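Local coordinates for Crh-like protein 5 (Neosartorya fumigata, PDB 6IBU) that cuts chitin and transfers it to 1,6-beta-glucan or to other chitin chains, cross-linking the polysaccharides of the fungal cell wall and septa, at residues L32-V37 with T64-F69; A59-T64 with R180-S185. All blocks are in the same frame, centred on the assembly; numbering follows the deposited sequence.

Interactions 1 and 2 are successive joints of one antiparallel sheet in the GH16 domain, where strand 61-64 lies between strands 35-39 and 179-187. Interaction 1 joins 32-37 to 64-69, which begins at that strand's last residue, Thr64; interaction 2 joins 59-64 to 180-185. Their centres lie 10 Å apart and they share Thr64. Between them, Glu36 N probably bonds to Asp63 O (2.8 Å), and the Trp35 ring reaches Ile62, CE3 to CD1 3.4 Å. Interaction 2 contains Arg182, which binds chitin, its side chain about 7 Å from that of Glu98, the nucleophile by similarity. Trp35, likewise about 7 Å from Arg182 between side chains, belongs to the packing between the sheets.

Interaction 1 of 2, residues L32-V37 with T64-F69; sequences LDQWEV and TDFYFF
Thr64 sets its methyl carbon CG2 over one face of the indole of Trp35, 3.5 Å from the centroid of the six-membered ring and only 11° off its normal, a CH-pi contact shifted toward CH2 and CZ2. The two side chains lie side by side and point the same way. Threonine suits this place because its branches do different work. With OG1 between the backbone N and the carbonyl carbon (chi1 55°), the hydroxyl donates in the carbonyl plane to Phe66 O, 2.8 Å away, while CG2 is left for the indole. Its CB meanwhile stands 3.6 Å above the centre of the Phe66 ring, so CB and CG2 each cover a different ring. Trp35 and Thr64 are also an antiparallel non-hydrogen-bonded pair, at the point where a type I turn from Leu32 to Trp35 leads into the outermost strand of one sheet of the GH16 beta-sandwich. Tryptophan is large enough to reach Val219 on the opposing sheet, and its NE1 bonds to Tyr22 OH. Gln34 comes to Phe66 at the ring edge, in plane, CB to CE2 3.8 Å. The side chains cross at about a right angle, with Gln34 NE2 4.0 Å from Phe66 CD2. Backbone Asp65 N donates almost straight (177°) to Gln34 O at 2.8 Å. The Asp65 carboxylate folds back beside the same peptide, OD2 3.5 Å from Gln34 C. Its OD1 lies 4.9 Å from Glu36 OE1, a like-charge approach that could raise the proton affinity of either acid, though a long, weak ion pair from Arg180 to Glu36 may offset it.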
loop_
_atom_site.group_PDB
_atom_site.type_symbol
_atom_site.label_atom_id
_atom_site.label_comp_id
_atom_site.label_asym_id
_atom_site.label_seq_id
_atom_site.Cartn_x
_atom_site.Cartn_y
_atom_site.Cartn_z
ATOM N N LEU A 32 9.650 -14.357 0.863
ATOM C CA LEU A 32 10.206 -12.981 0.947
ATOM C C LEU A 32 11.340 -12.733 -0.047
ATOM O O LEU A 32 11.989 -11.691 0.090
ATOM C CB LEU A 32 10.658 -12.704 2.378
ATOM C CG LEU A 32 9.522 -12.711 3.387
ATOM C CD1 LEU A 32 9.940 -12.006 4.668
ATOM C CD2 LEU A 32 8.261 -12.090 2.797
ATOM N N ASP A 33 11.517 -13.606 -1.039
ATOM C CA ASP A 33 12.591 -13.543 -2.059
ATOM C C ASP A 33 12.647 -12.187 -2.764
ATOM O O ASP A 33 13.732 -11.621 -2.819
ATOM C CB ASP A 33 12.412 -14.661 -3.080
ATOM C CG ASP A 33 13.012 -15.965 -2.581
ATOM O OD1 ASP A 33 13.691 -15.936 -1.511
ATOM O OD2 ASP A 33 12.800 -17.000 -3.253
ATOM N N GLN A 34 11.537 -11.698 -3.305
ATOM C CA GLN A 34 11.548 -10.481 -4.161
ATOM C C GLN A 34 11.076 -9.285 -3.333
ATOM O O GLN A 34 10.527 -8.350 -3.921
ATOM C CB GLN A 34 10.745 -10.775 -5.424
ATOM C CG GLN A 34 11.352 -11.936 -6.200
ATOM C CD GLN A 34 10.695 -12.220 -7.528
ATOM O OE1 GLN A 34 10.171 -13.318 -7.759
ATOM N NE2 GLN A 34 10.728 -11.239 -8.424
ATOM N N TRP A 35 11.259 -9.353 -2.008
ATOM C CA TRP A 35 10.858 -8.297 -1.042
ATOM C C TRP A 35 12.070 -7.834 -0.230
ATOM O O TRP A 35 12.999 -8.635 -0.030
ATOM C CB TRP A 35 9.767 -8.812 -0.104
ATOM C CG TRP A 35 8.474 -9.184 -0.757
ATOM C CD1 TRP A 35 8.190 -10.333 -1.430
ATOM C CD2 TRP A 35 7.254 -8.423 -0.736
ATOM N NE1 TRP A 35 6.887 -10.330 -1.842
ATOM C CE2 TRP A 35 6.290 -9.169 -1.439
ATOM C CE3 TRP A 35 6.888 -7.180 -0.216
ATOM C CZ2 TRP A 35 4.995 -8.712 -1.644
ATOM C CZ3 TRP A 35 5.603 -6.731 -0.399
ATOM C CH2 TRP A 35 4.674 -7.488 -1.110
ATOM N N GLU A 36 12.047 -6.587 0.217
ATOM C CA GLU A 36 13.061 -5.980 1.117
ATOM C C GLU A 36 12.338 -5.732 2.444
ATOM O O GLU A 36 11.223 -5.174 2.373
ATOM C CB GLU A 36 13.643 -4.749 0.405
ATOM C CG GLU A 36 14.189 -3.639 1.301
ATOM C CD GLU A 36 14.403 -2.283 0.608
ATOM O OE1 GLU A 36 13.809 -2.065 -0.489
ATOM O OE2 GLU A 36 15.170 -1.423 1.149
ATOM N N VAL A 37 12.877 -6.250 3.552
ATOM C CA VAL A 37 12.362 -5.940 4.903
ATOM C C VAL A 37 13.003 -4.641 5.257
ATOM O O VAL A 37 14.162 -4.465 5.617
ATOM C CB VAL A 37 12.628 -6.939 6.014
ATOM C CG1 VAL A 37 12.044 -6.416 7.328
ATOM C CG2 VAL A 37 12.084 -8.311 5.666
ATOM N N THR A 64 8.141 -4.648 -2.244
ATOM C CA THR A 64 8.562 -5.428 -3.429
ATOM C C THR A 64 9.851 -4.799 -3.960
ATOM O O THR A 64 9.976 -3.575 -3.943
ATOM C CB THR A 64 7.463 -5.508 -4.496
ATOM O OG1 THR A 64 7.023 -4.202 -4.866
ATOM C CG2 THR A 64 6.281 -6.328 -4.041
ATOM N N ASP A 65 10.795 -5.630 -4.367
ATOM C CA ASP A 65 12.040 -5.191 -5.051
ATOM C C ASP A 65 11.656 -4.527 -6.375
ATOM O O ASP A 65 12.282 -3.535 -6.732
ATOM C CB ASP A 65 12.977 -6.368 -5.331
ATOM C CG ASP A 65 13.678 -6.935 -4.117
ATOM O OD1 ASP A 65 13.698 -6.262 -3.051
ATOM O OD2 ASP A 65 14.185 -8.063 -4.243
ATOM N N PHE A 66 10.605 -5.022 -7.019
ATOM C CA PHE A 66 10.150 -4.611 -8.365
ATOM C C PHE A 66 9.027 -3.580 -8.264
ATOM O O PHE A 66 8.375 -3.449 -7.210
ATOM C CB PHE A 66 9.637 -5.825 -9.139
ATOM C CG PHE A 66 8.623 -6.628 -8.366
ATOM C CD1 PHE A 66 7.281 -6.290 -8.384
ATOM C CD2 PHE A 66 9.016 -7.711 -7.593
ATOM C CE1 PHE A 66 6.347 -7.041 -7.694
ATOM C CE2 PHE A 66 8.081 -8.454 -6.885
ATOM C CZ PHE A 66 6.747 -8.127 -6.946
ATOM N N TYR A 67 8.827 -2.874 -9.379
ATOM C CA TYR A 67 7.688 -1.974 -9.660
ATOM C C TYR A 67 6.871 -2.629 -10.764
ATOM O O TYR A 67 7.454 -3.337 -11.566
ATOM C CB TYR A 67 8.146 -0.599 -10.144
ATOM C CG TYR A 67 8.866 0.215 -9.111
ATOM C CD1 TYR A 67 10.131 -0.151 -8.677
ATOM C CD2 TYR A 67 8.317 1.381 -8.602
ATOM C CE1 TYR A 67 10.817 0.599 -7.737
ATOM C CE2 TYR A 67 8.995 2.138 -7.656
ATOM C CZ TYR A 67 10.248 1.746 -7.225
ATOM O OH TYR A 67 10.912 2.490 -6.302
ATOM N N PHE A 68 5.567 -2.413 -10.777
ATOM C CA PHE A 68 4.676 -2.819 -11.884
ATOM C C PHE A 68 3.988 -1.555 -12.405
ATOM O O PHE A 68 3.907 -0.565 -11.677
ATOM C CB PHE A 68 3.763 -3.951 -11.426
ATOM C CG PHE A 68 2.655 -3.579 -10.485
ATOM C CD1 PHE A 68 2.907 -3.358 -9.149
ATOM C CD2 PHE A 68 1.343 -3.568 -10.925
ATOM C CE1 PHE A 68 1.868 -3.042 -8.289
ATOM C CE2 PHE A 68 0.314 -3.241 -10.065
ATOM C CZ PHE A 68 0.572 -2.990 -8.748
ATOM N N PHE A 69 3.591 -1.580 -13.673
ATOM C CA PHE A 69 3.070 -0.408 -14.407
ATOM C C PHE A 69 1.694 -0.758 -14.931
ATOM O O PHE A 69 1.600 -1.330 -16.035
ATOM C CB PHE A 69 4.016 -0.029 -15.536
ATOM C CG PHE A 69 3.713 1.283 -16.215
ATOM C CD1 PHE A 69 3.137 2.329 -15.518
ATOM C CD2 PHE A 69 4.048 1.471 -17.543
ATOM C CE1 PHE A 69 2.899 3.541 -16.137
ATOM C CE2 PHE A 69 3.818 2.689 -18.163
ATOM C CZ PHE A 69 3.248 3.718 -17.454
#

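Interaction 2 of 2, residues A59-T64 with R180-S185; sequences APTIDT and RLRLGS
Strands 61-64 and 180-185 run antiparallel, with their axes 4.7 Å apart at closest approach and 173° between their directions, and Ile62 and Leu183 exchange two nearly straight backbone hydrogen bonds of 2.8 Å (Ile62 N to Leu183 O, Leu183 N to Ile62 O). On the face that carries Asp63 and Arg182, these two side chains lie side by side in a salt bridge, NE to OD1 2.7 Å. NE reaches the syn side of OD1, and the oxygen sits at the edge of the guanidinium, whose plane is turned 75° from the carboxylate. The bend of Arg182 at chi3 (37°) helps turn NE back to the acid. Its NH1 forms a second salt bridge, to Glu92, so two carboxylates hold this chitin-binding arginine. Asp63 OD2 lies over the Arg180 guanidinium, 4.2 Å from NE, a proximity of charge alone. At that end Leu181 N donates to Thr64 OG1, 3.1 Å, so the hydroxyl also serves as acceptor. Gly184, lacking a side chain, lets Pro60 O come within 3.2 Å of its CA, and a water bridges Thr61 OG1 and Ser185 O. On the other face Ile62 and Leu183 pack CG1 to CB, 3.8 Å, branched apolar groups suited to the core of the sandwich. There they meet Phe51 of strand 48-53, while Leu183 also touches Val216 and Val219 of strand 212-223; within their own sheet, strands 35-39 and 85-93 flank the pair.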
loop_
_atom_site.group_PDB
_atom_site.type_symbol
_atom_site.label_atom_id
_atom_site.label_comp_id
_atom_site.label_asym_id
_atom_site.label_seq_id
_atom_site.Cartn_x
_atom_site.Cartn_y
_atom_site.Cartn_z
ATOM N N ALA A 59 7.601 -0.359 13.357
ATOM C CA ALA A 59 6.934 -0.086 12.072
ATOM C C ALA A 59 7.417 -1.127 11.070
ATOM O O ALA A 59 8.011 -0.811 10.041
ATOM C CB ALA A 59 7.245 1.321 11.639
ATOM N N PRO A 60 7.185 -2.416 11.344
ATOM C CA PRO A 60 7.597 -3.467 10.423
ATOM C C PRO A 60 6.965 -3.280 9.035
ATOM O O PRO A 60 5.784 -3.053 8.948
ATOM C CB PRO A 60 7.091 -4.760 11.076
ATOM C CG PRO A 60 5.998 -4.287 12.016
ATOM C CD PRO A 60 6.467 -2.932 12.508
ATOM N N THR A 61 7.791 -3.357 7.997
ATOM C CA THR A 61 7.396 -3.079 6.598
ATOM C C THR A 61 8.111 -4.031 5.647
ATOM O O THR A 61 9.266 -4.351 5.906
ATOM C CB THR A 61 7.745 -1.642 6.201
ATOM O OG1 THR A 61 7.371 -0.769 7.260
ATOM C CG2 THR A 61 7.024 -1.206 4.952
ATOM N N ILE A 62 7.443 -4.428 4.569
ATOM C CA ILE A 62 8.096 -5.091 3.415
ATOM C C ILE A 62 7.704 -4.324 2.156
ATOM O O ILE A 62 6.556 -3.872 2.070
ATOM C CB ILE A 62 7.743 -6.589 3.340
ATOM C CG1 ILE A 62 6.249 -6.844 3.154
ATOM C CG2 ILE A 62 8.281 -7.328 4.559
ATOM C CD1 ILE A 62 5.947 -8.290 2.806
ATOM N N ASP A 63 8.670 -4.116 1.261
ATOM C CA ASP A 63 8.489 -3.532 -0.089
ATOM C C ASP A 63 8.861 -4.589 -1.128
ATOM O O ASP A 63 9.849 -5.315 -0.902
ATOM C CB ASP A 63 9.443 -2.369 -0.325
ATOM C CG ASP A 63 9.117 -1.112 0.438
ATOM O OD1 ASP A 63 7.975 -1.007 0.907
ATOM O OD2 ASP A 63 10.009 -0.242 0.527
ATOM N N THR A 64 8.141 -4.648 -2.244
ATOM C CA THR A 64 8.562 -5.428 -3.429
ATOM C C THR A 64 9.851 -4.799 -3.960
ATOM O O THR A 64 9.976 -3.575 -3.943
ATOM C CB THR A 64 7.463 -5.508 -4.496
ATOM O OG1 THR A 64 7.023 -4.202 -4.866
ATOM C CG2 THR A 64 6.281 -6.328 -4.041
ATOM N N ARG A 180 5.467 0.306 -6.516
ATOM C CA ARG A 180 5.823 -0.913 -5.775
ATOM C C ARG A 180 4.778 -1.114 -4.681
ATOM O O ARG A 180 3.991 -0.207 -4.409
ATOM C CB ARG A 180 7.274 -0.825 -5.320
ATOM C CG ARG A 180 7.549 0.166 -4.211
ATOM C CD ARG A 180 8.643 -0.407 -3.356
ATOM N NE ARG A 180 9.885 0.301 -3.593
ATOM C CZ ARG A 180 11.097 -0.241 -3.678
ATOM N NH1 ARG A 180 11.293 -1.543 -3.533
ATOM N NH2 ARG A 180 12.126 0.552 -3.911
ATOM N N LEU A 181 4.696 -2.330 -4.163
ATOM C CA LEU A 181 3.736 -2.671 -3.098
ATOM C C LEU A 181 4.478 -2.622 -1.763
ATOM O O LEU A 181 5.527 -3.249 -1.644
ATOM C CB LEU A 181 3.161 -4.047 -3.437
ATOM C CG LEU A 181 2.203 -4.657 -2.426
ATOM C CD1 LEU A 181 0.970 -3.785 -2.216
ATOM C CD2 LEU A 181 1.818 -6.054 -2.895
ATOM N N ARG A 182 3.961 -1.859 -0.804
ATOM C CA ARG A 182 4.509 -1.772 0.573
ATOM C C ARG A 182 3.459 -2.371 1.511
ATOM O O ARG A 182 2.270 -2.026 1.391
ATOM C CB ARG A 182 4.858 -0.326 0.938
ATOM C CG ARG A 182 5.405 0.469 -0.248
ATOM C CD ARG A 182 6.232 1.717 0.046
ATOM N NE ARG A 182 7.085 1.535 1.216
ATOM C CZ ARG A 182 7.514 2.511 2.004
ATOM N NH1 ARG A 182 7.184 3.768 1.753
ATOM N NH2 ARG A 182 8.268 2.221 3.050
ATOM N N LEU A 183 3.845 -3.286 2.381
ATOM C CA LEU A 183 2.928 -3.802 3.420
ATOM C C LEU A 183 3.532 -3.446 4.766
ATOM O O LEU A 183 4.741 -3.641 4.938
ATOM C CB LEU A 183 2.786 -5.310 3.272
ATOM C CG LEU A 183 2.183 -5.769 1.958
ATOM C CD1 LEU A 183 2.354 -7.265 1.794
ATOM C CD2 LEU A 183 0.717 -5.374 1.899
ATOM N N GLY A 184 2.704 -3.016 5.707
ATOM C CA GLY A 184 3.229 -2.713 7.044
ATOM C C GLY A 184 2.169 -2.338 8.042
ATOM O O GLY A 184 1.050 -1.970 7.664
ATOM N N SER A 185 2.565 -2.398 9.300
ATOM C CA SER A 185 1.778 -1.919 10.454
ATOM C C SER A 185 2.653 -0.924 11.192
ATOM O O SER A 185 3.862 -1.019 11.072
ATOM C CB SER A 185 1.337 -3.056 11.326
ATOM O OG SER A 185 2.477 -3.713 11.882
HETATM O O HOH W 1 4.958 0.311 8.718
#